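Long-range contacts in phosphoribosylformylglycinamidine synthase 2 (Thermus thermophilus, PDB 3VIU), which belongs to the PurM-like (AIR synthase related) protein family, with two copies of the paired N- and C-terminal domains in one chain, and binds ADP and magnesium: residues 565-570 / 680-685; 597-602 / 657-662. All blocks are in the same frame, centred on the assembly; numbering follows the deposited sequence.

Overall arrangement
Both contacts lie in the second copy of the AIR synthase related C-terminal domain. The chain first runs along strand 563-567 and into the loop after it. Helix 596-611 comes later; its residues 597-602 are the first segment of contact 2. Contact 2 closes when the chain returns through residues 657-659 towards strand 661-665. Helix 670-679 follows, and strand 684-690 then closes contact 1 against strand 563-567. Contact 2 is therefore nested inside the loop closed by contact 1. Strand 563-567 lies between strands 661-665 and 684-690 in one mixed sheet. The contacts meet at a backbone hydrogen bond between Ile567 and Val661, their centres about 9 Å apart.

Contact 1 (565-570 / 680-685); sequences LLIGEE and RGLPYR
Glu570 and Arg685 form a salt bridge, with OE2 of Glu570 3.0 Å from NH1 of Arg685. The carboxylate oxygen lies at the guanidinium edge, in its plane. NH1 meets OE2 from above the carboxylate plane, and the two planes stand 72° apart. The Arg685 chain bends at chi2 and chi3 to bring NH1 there, while the Glu570 chain is extended beyond CG. Leu566 and Arg685 form an antiparallel hydrogen-bonded pair. Leu566 N donates to Arg685 O at 2.8 Å, and Arg685 N donates to Leu566 O at 2.9 Å. Past the end of strand 563-567, Gly568 N donates to Pro683 O at 2.7 Å, from above the carbonyl plane. The Leu566-Arg685 pair joins strands 563-567 and 684-690 in the mixed sheet of the second AIR synthase related C-terminal domain; the Gly568 bond continues the pairing just beyond the strand ends. Gly681 ends helix 670-679 in a Schellman motif, and the chain then turns into the second strand. Ile567 and Tyr684 form the non-hydrogen-bonded pair, on the sheet face covered by helix 670-679. The Tyr684 ring leads away from strand 563-567, and its hydroxyl is hydrogen-bonded to Glu678. CG2 of Ile567 touches CD1 of Leu682 at 4.0 Å, the two side chains crossing obliquely. Leu682 also packs on Ala601 and Ala605 of helix 596-611.

Contact 2 (597-602 / 657-662); sequences GREKAV and APSRVL
Ser659 carries most of this contact, its side chain set against the helix at Arg598 and Glu599. Its OG is anti to the carbonyl carbon, beside its own backbone N (chi1 -49°). From there Ser659 OG donates a hydrogen bond to OE2 of Glu599 at 2.6 Å. Glu599 starts with CG anti to the backbone N (chi1 -176°). It then bends at chi2 (65°), which brings the carboxylate back to the serine. OG meets OE2 from well above the carboxylate plane. The same OE2 forms a salt bridge to Arg471 of helix 458-475, which may help to keep Glu599 ionised. Arg598 also has CG anti to the backbone N, and CG lies 3.8 Å from CB of Ser659. Bends at chi2 and chi3 turn its guanidinium towards a water. Arg598 NH1 donates to this water at 3.0 Å, and the water donates to Ser659 O at 2.7 Å. The contact joins helix 596-611 to the loop that leads into strand 661-665, in the AIR synthase related C-terminal domain. Through Val602 the helix packs on strands 563-567 and 661-665, neighbours in the domain's mixed sheet. Val602 has CG1 anti to the backbone N and CG2 beside it. Val602 CG2 comes within 3.4 Å of Ser659 O. Val602 CG1 meets CG2 of Val661 at 3.8 Å as the two side chains slide past each other in opposite directions. Both valines also touch Ile567. Arg660 points away from the helix, and Arg660 NE donates to Ala657 O at 3.1 Å. Arg660 NH1 is hydrogen-bonded to Glu569 O, just after strand 563-567.

Contact 1 (565-570 / 680-685)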
loop_
_atom_site.group_PDB
_atom_site.type_symbol
_atom_site.label_atom_id
_atom_site.label_comp_id
_atom_site.label_asym_id
_atom_site.label_seq_id
_atom_site.Cartn_x
_atom_site.Cartn_y
_atom_site.Cartn_z
ATOM N N LEU A 565 29.937 4.970 7.586
ATOM C CA LEU A 565 30.263 3.782 6.800
ATOM C C LEU A 565 29.200 3.438 5.746
ATOM O O LEU A 565 28.085 3.965 5.758
ATOM C CB LEU A 565 30.432 2.559 7.708
ATOM C CG LEU A 565 31.469 2.519 8.823
ATOM C CD1 LEU A 565 31.000 3.359 10.026
ATOM C CD2 LEU A 565 31.657 1.069 9.248
ATOM N N LEU A 566 29.558 2.523 4.850
ATOM C CA LEU A 566 28.653 2.083 3.810
ATOM C C LEU A 566 28.724 0.569 3.666
ATOM O O LEU A 566 29.803 0.010 3.460
ATOM C CB LEU A 566 29.021 2.771 2.499
ATOM C CG LEU A 566 28.220 2.550 1.210
ATOM C CD1 LEU A 566 28.837 1.428 0.404
ATOM C CD2 LEU A 566 26.762 2.278 1.537
ATOM N N ILE A 567 27.572 -0.089 3.815
ATOM C CA ILE A 567 27.466 -1.541 3.660
ATOM C C ILE A 567 27.211 -1.710 2.165
ATOM O O ILE A 567 26.262 -1.132 1.639
ATOM C CB ILE A 567 26.227 -2.148 4.383
ATOM C CG1 ILE A 567 26.031 -1.527 5.765
ATOM C CG2 ILE A 567 26.392 -3.666 4.493
ATOM C CD1 ILE A 567 27.052 -1.921 6.766
ATOM N N GLY A 568 28.046 -2.494 1.489
ATOM C CA GLY A 568 27.886 -2.692 0.056
ATOM C C GLY A 568 28.951 -1.915 -0.700
ATOM O O GLY A 568 29.910 -1.434 -0.093
ATOM N N GLU A 569 28.794 -1.774 -2.011
ATOM C CA GLU A 569 29.780 -1.041 -2.800
ATOM C C GLU A 569 29.308 0.279 -3.402
ATOM O O GLU A 569 28.105 0.516 -3.567
ATOM C CB GLU A 569 30.368 -1.959 -3.872
ATOM C CG GLU A 569 31.504 -2.812 -3.295
ATOM C CD GLU A 569 31.808 -4.059 -4.095
ATOM O OE1 GLU A 569 32.715 -4.806 -3.672
ATOM O OE2 GLU A 569 31.145 -4.295 -5.134
ATOM N N GLU A 570 30.278 1.136 -3.714
ATOM C CA GLU A 570 30.019 2.469 -4.246
ATOM C C GLU A 570 29.446 2.507 -5.645
ATOM O O GLU A 570 28.706 3.424 -5.986
ATOM C CB GLU A 570 31.304 3.301 -4.231
ATOM C CG GLU A 570 32.110 3.192 -2.950
ATOM C CD GLU A 570 33.332 4.090 -2.952
ATOM O OE1 GLU A 570 33.955 4.247 -4.025
ATOM O OE2 GLU A 570 33.675 4.629 -1.879
ATOM N N ARG A 680 30.032 -11.296 8.595
ATOM C CA ARG A 680 28.876 -11.544 7.741
ATOM C C ARG A 680 29.299 -11.596 6.277
ATOM O O ARG A 680 28.456 -11.704 5.388
ATOM C CB ARG A 680 27.832 -10.440 7.918
ATOM C CG ARG A 680 27.309 -10.280 9.329
ATOM C CD ARG A 680 26.634 -11.547 9.818
ATOM N NE ARG A 680 26.194 -11.412 11.203
ATOM C CZ ARG A 680 25.217 -10.604 11.609
ATOM N NH1 ARG A 680 24.562 -9.854 10.734
ATOM N NH2 ARG A 680 24.903 -10.541 12.893
ATOM N N GLY A 681 30.607 -11.511 6.038
ATOM C CA GLY A 681 31.137 -11.534 4.683
ATOM C C GLY A 681 30.566 -10.431 3.807
ATOM O O GLY A 681 30.407 -10.602 2.596
ATOM N N LEU A 682 30.266 -9.288 4.415
ATOM C CA LEU A 682 29.685 -8.168 3.685
ATOM C C LEU A 682 30.686 -7.096 3.269
ATOM O O LEU A 682 31.485 -6.625 4.079
ATOM C CB LEU A 682 28.577 -7.517 4.521
ATOM C CG LEU A 682 27.325 -8.337 4.845
ATOM C CD1 LEU A 682 26.302 -7.472 5.571
ATOM C CD2 LEU A 682 26.730 -8.880 3.554
ATOM N N PRO A 683 30.660 -6.701 1.987
ATOM C CA PRO A 683 31.591 -5.666 1.531
ATOM C C PRO A 683 31.169 -4.394 2.246
ATOM O O PRO A 683 29.976 -4.181 2.470
ATOM C CB PRO A 683 31.315 -5.585 0.032
ATOM C CG PRO A 683 30.759 -6.948 -0.306
ATOM C CD PRO A 683 29.857 -7.217 0.865
ATOM N N TYR A 684 32.133 -3.567 2.627
ATOM C CA TYR A 684 31.816 -2.323 3.319
ATOM C C TYR A 684 32.967 -1.347 3.165
ATOM O O TYR A 684 34.049 -1.714 2.700
ATOM C CB TYR A 684 31.554 -2.583 4.810
ATOM C CG TYR A 684 32.801 -2.796 5.645
ATOM C CD1 TYR A 684 33.534 -1.709 6.131
ATOM C CD2 TYR A 684 33.259 -4.079 5.938
ATOM C CE1 TYR A 684 34.692 -1.894 6.885
ATOM C CE2 TYR A 684 34.420 -4.277 6.692
ATOM C CZ TYR A 684 35.130 -3.178 7.161
ATOM O OH TYR A 684 36.280 -3.363 7.895
ATOM N N ARG A 685 32.725 -0.100 3.556
ATOM C CA ARG A 685 33.742 0.941 3.479
ATOM C C ARG A 685 33.514 2.046 4.491
ATOM O O ARG A 685 32.376 2.382 4.828
ATOM C CB ARG A 685 33.778 1.572 2.084
ATOM C CG ARG A 685 34.571 0.797 1.040
ATOM C CD ARG A 685 35.341 1.757 0.129
ATOM N NE ARG A 685 36.429 2.428 0.841
ATOM C CZ ARG A 685 36.692 3.732 0.766
ATOM N NH1 ARG A 685 35.947 4.533 0.009
ATOM N NH2 ARG A 685 37.706 4.236 1.457
#

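Contact 2 (597-602 / 657-662)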
loop_
_atom_site.group_PDB
_atom_site.type_symbol
_atom_site.label_atom_id
_atom_site.label_comp_id
_atom_site.label_asym_id
_atom_site.label_seq_id
_atom_site.Cartn_x
_atom_site.Cartn_y
_atom_site.Cartn_z
ATOM N N GLY A 597 20.208 -12.780 -1.777
ATOM C CA GLY A 597 20.989 -13.305 -0.671
ATOM C C GLY A 597 21.719 -12.178 0.027
ATOM O O GLY A 597 21.757 -12.109 1.261
ATOM N N ARG A 598 22.306 -11.283 -0.762
ATOM C CA ARG A 598 23.023 -10.152 -0.200
ATOM C C ARG A 598 22.019 -9.250 0.528
ATOM O O ARG A 598 22.264 -8.822 1.660
ATOM C CB ARG A 598 23.731 -9.367 -1.312
ATOM C CG ARG A 598 24.334 -8.043 -0.861
ATOM C CD ARG A 598 25.454 -8.248 0.147
ATOM N NE ARG A 598 26.638 -8.846 -0.465
ATOM C CZ ARG A 598 27.389 -8.252 -1.387
ATOM N NH1 ARG A 598 27.093 -7.031 -1.814
ATOM N NH2 ARG A 598 28.431 -8.890 -1.899
ATOM N N GLU A 599 20.887 -8.984 -0.129
ATOM C CA GLU A 599 19.846 -8.132 0.432
ATOM C C GLU A 599 19.446 -8.576 1.833
ATOM O O GLU A 599 19.389 -7.762 2.755
ATOM C CB GLU A 599 18.607 -8.127 -0.471
ATOM C CG GLU A 599 17.503 -7.178 0.013
ATOM C CD GLU A 599 17.912 -5.709 -0.022
ATOM O OE1 GLU A 599 17.731 -5.011 0.995
ATOM O OE2 GLU A 599 18.406 -5.246 -1.068
ATOM N N LYS A 600 19.176 -9.868 1.987
ATOM C CA LYS A 600 18.779 -10.423 3.281
ATOM C C LYS A 600 19.883 -10.257 4.328
ATOM O O LYS A 600 19.620 -9.856 5.464
ATOM C CB LYS A 600 18.425 -11.910 3.126
ATOM C CG LYS A 600 18.000 -12.611 4.413
ATOM C CD LYS A 600 17.446 -14.000 4.112
ATOM C CE LYS A 600 16.878 -14.686 5.355
ATOM N NZ LYS A 600 17.930 -15.164 6.306
ATOM N N ALA A 601 21.116 -10.565 3.945
ATOM C CA ALA A 601 22.242 -10.450 4.859
ATOM C C ALA A 601 22.461 -8.997 5.291
ATOM O O ALA A 601 22.796 -8.734 6.445
ATOM C CB ALA A 601 23.503 -11.010 4.205
ATOM N N VAL A 602 22.271 -8.059 4.369
ATOM C CA VAL A 602 22.445 -6.646 4.693
ATOM C C VAL A 602 21.352 -6.179 5.658
ATOM O O VAL A 602 21.631 -5.438 6.608
ATOM C CB VAL A 602 22.405 -5.755 3.413
ATOM C CG1 VAL A 602 22.375 -4.285 3.799
ATOM C CG2 VAL A 602 23.629 -6.024 2.543
ATOM N N ALA A 657 21.899 0.806 -7.081
ATOM C CA ALA A 657 22.121 -0.604 -6.746
ATOM C C ALA A 657 21.472 -0.882 -5.399
ATOM O O ALA A 657 21.617 -0.105 -4.459
ATOM C CB ALA A 657 23.611 -0.923 -6.672
ATOM N N PRO A 658 20.751 -2.006 -5.285
ATOM C CA PRO A 658 20.079 -2.363 -4.034
ATOM C C PRO A 658 21.043 -2.914 -2.995
ATOM O O PRO A 658 22.233 -3.028 -3.233
ATOM C CB PRO A 658 19.089 -3.420 -4.485
ATOM C CG PRO A 658 19.915 -4.182 -5.476
ATOM C CD PRO A 658 20.548 -3.059 -6.296
ATOM N N SER A 659 20.508 -3.235 -1.831
ATOM C CA SER A 659 21.298 -3.818 -0.761
ATOM C C SER A 659 22.445 -2.950 -0.247
ATOM O O SER A 659 23.420 -3.473 0.291
ATOM C CB SER A 659 21.838 -5.178 -1.226
ATOM O OG SER A 659 20.805 -5.982 -1.788
ATOM N N ARG A 660 22.329 -1.635 -0.401
ATOM C CA ARG A 660 23.364 -0.717 0.075
ATOM C C ARG A 660 22.826 0.184 1.194
ATOM O O ARG A 660 21.788 0.830 1.040
ATOM C CB ARG A 660 23.889 0.128 -1.085
ATOM C CG ARG A 660 24.425 -0.713 -2.243
ATOM C CD ARG A 660 25.236 0.124 -3.222
ATOM N NE ARG A 660 24.415 1.107 -3.923
ATOM C CZ ARG A 660 24.905 2.113 -4.638
ATOM N NH1 ARG A 660 26.215 2.274 -4.746
ATOM N NH2 ARG A 660 24.084 2.952 -5.251
ATOM N N VAL A 661 23.542 0.219 2.320
ATOM C CA VAL A 661 23.133 1.010 3.482
ATOM C C VAL A 661 24.244 1.842 4.125
ATOM O O VAL A 661 25.362 1.364 4.341
ATOM C CB VAL A 661 22.546 0.097 4.596
ATOM C CG1 VAL A 661 22.185 0.925 5.823
ATOM C CG2 VAL A 661 21.322 -0.638 4.080
ATOM N N LEU A 662 23.906 3.086 4.449
ATOM C CA LEU A 662 24.826 4.009 5.103
ATOM C C LEU A 662 24.456 4.103 6.581
ATOM O O LEU A 662 23.280 4.082 6.927
ATOM C CB LEU A 662 24.707 5.402 4.487
ATOM C CG LEU A 662 25.154 5.615 3.041
ATOM C CD1 LEU A 662 24.722 7.004 2.549
ATOM C CD2 LEU A 662 26.658 5.464 2.974
HETATM O O HOH W 1 25.566 -4.718 -0.764
#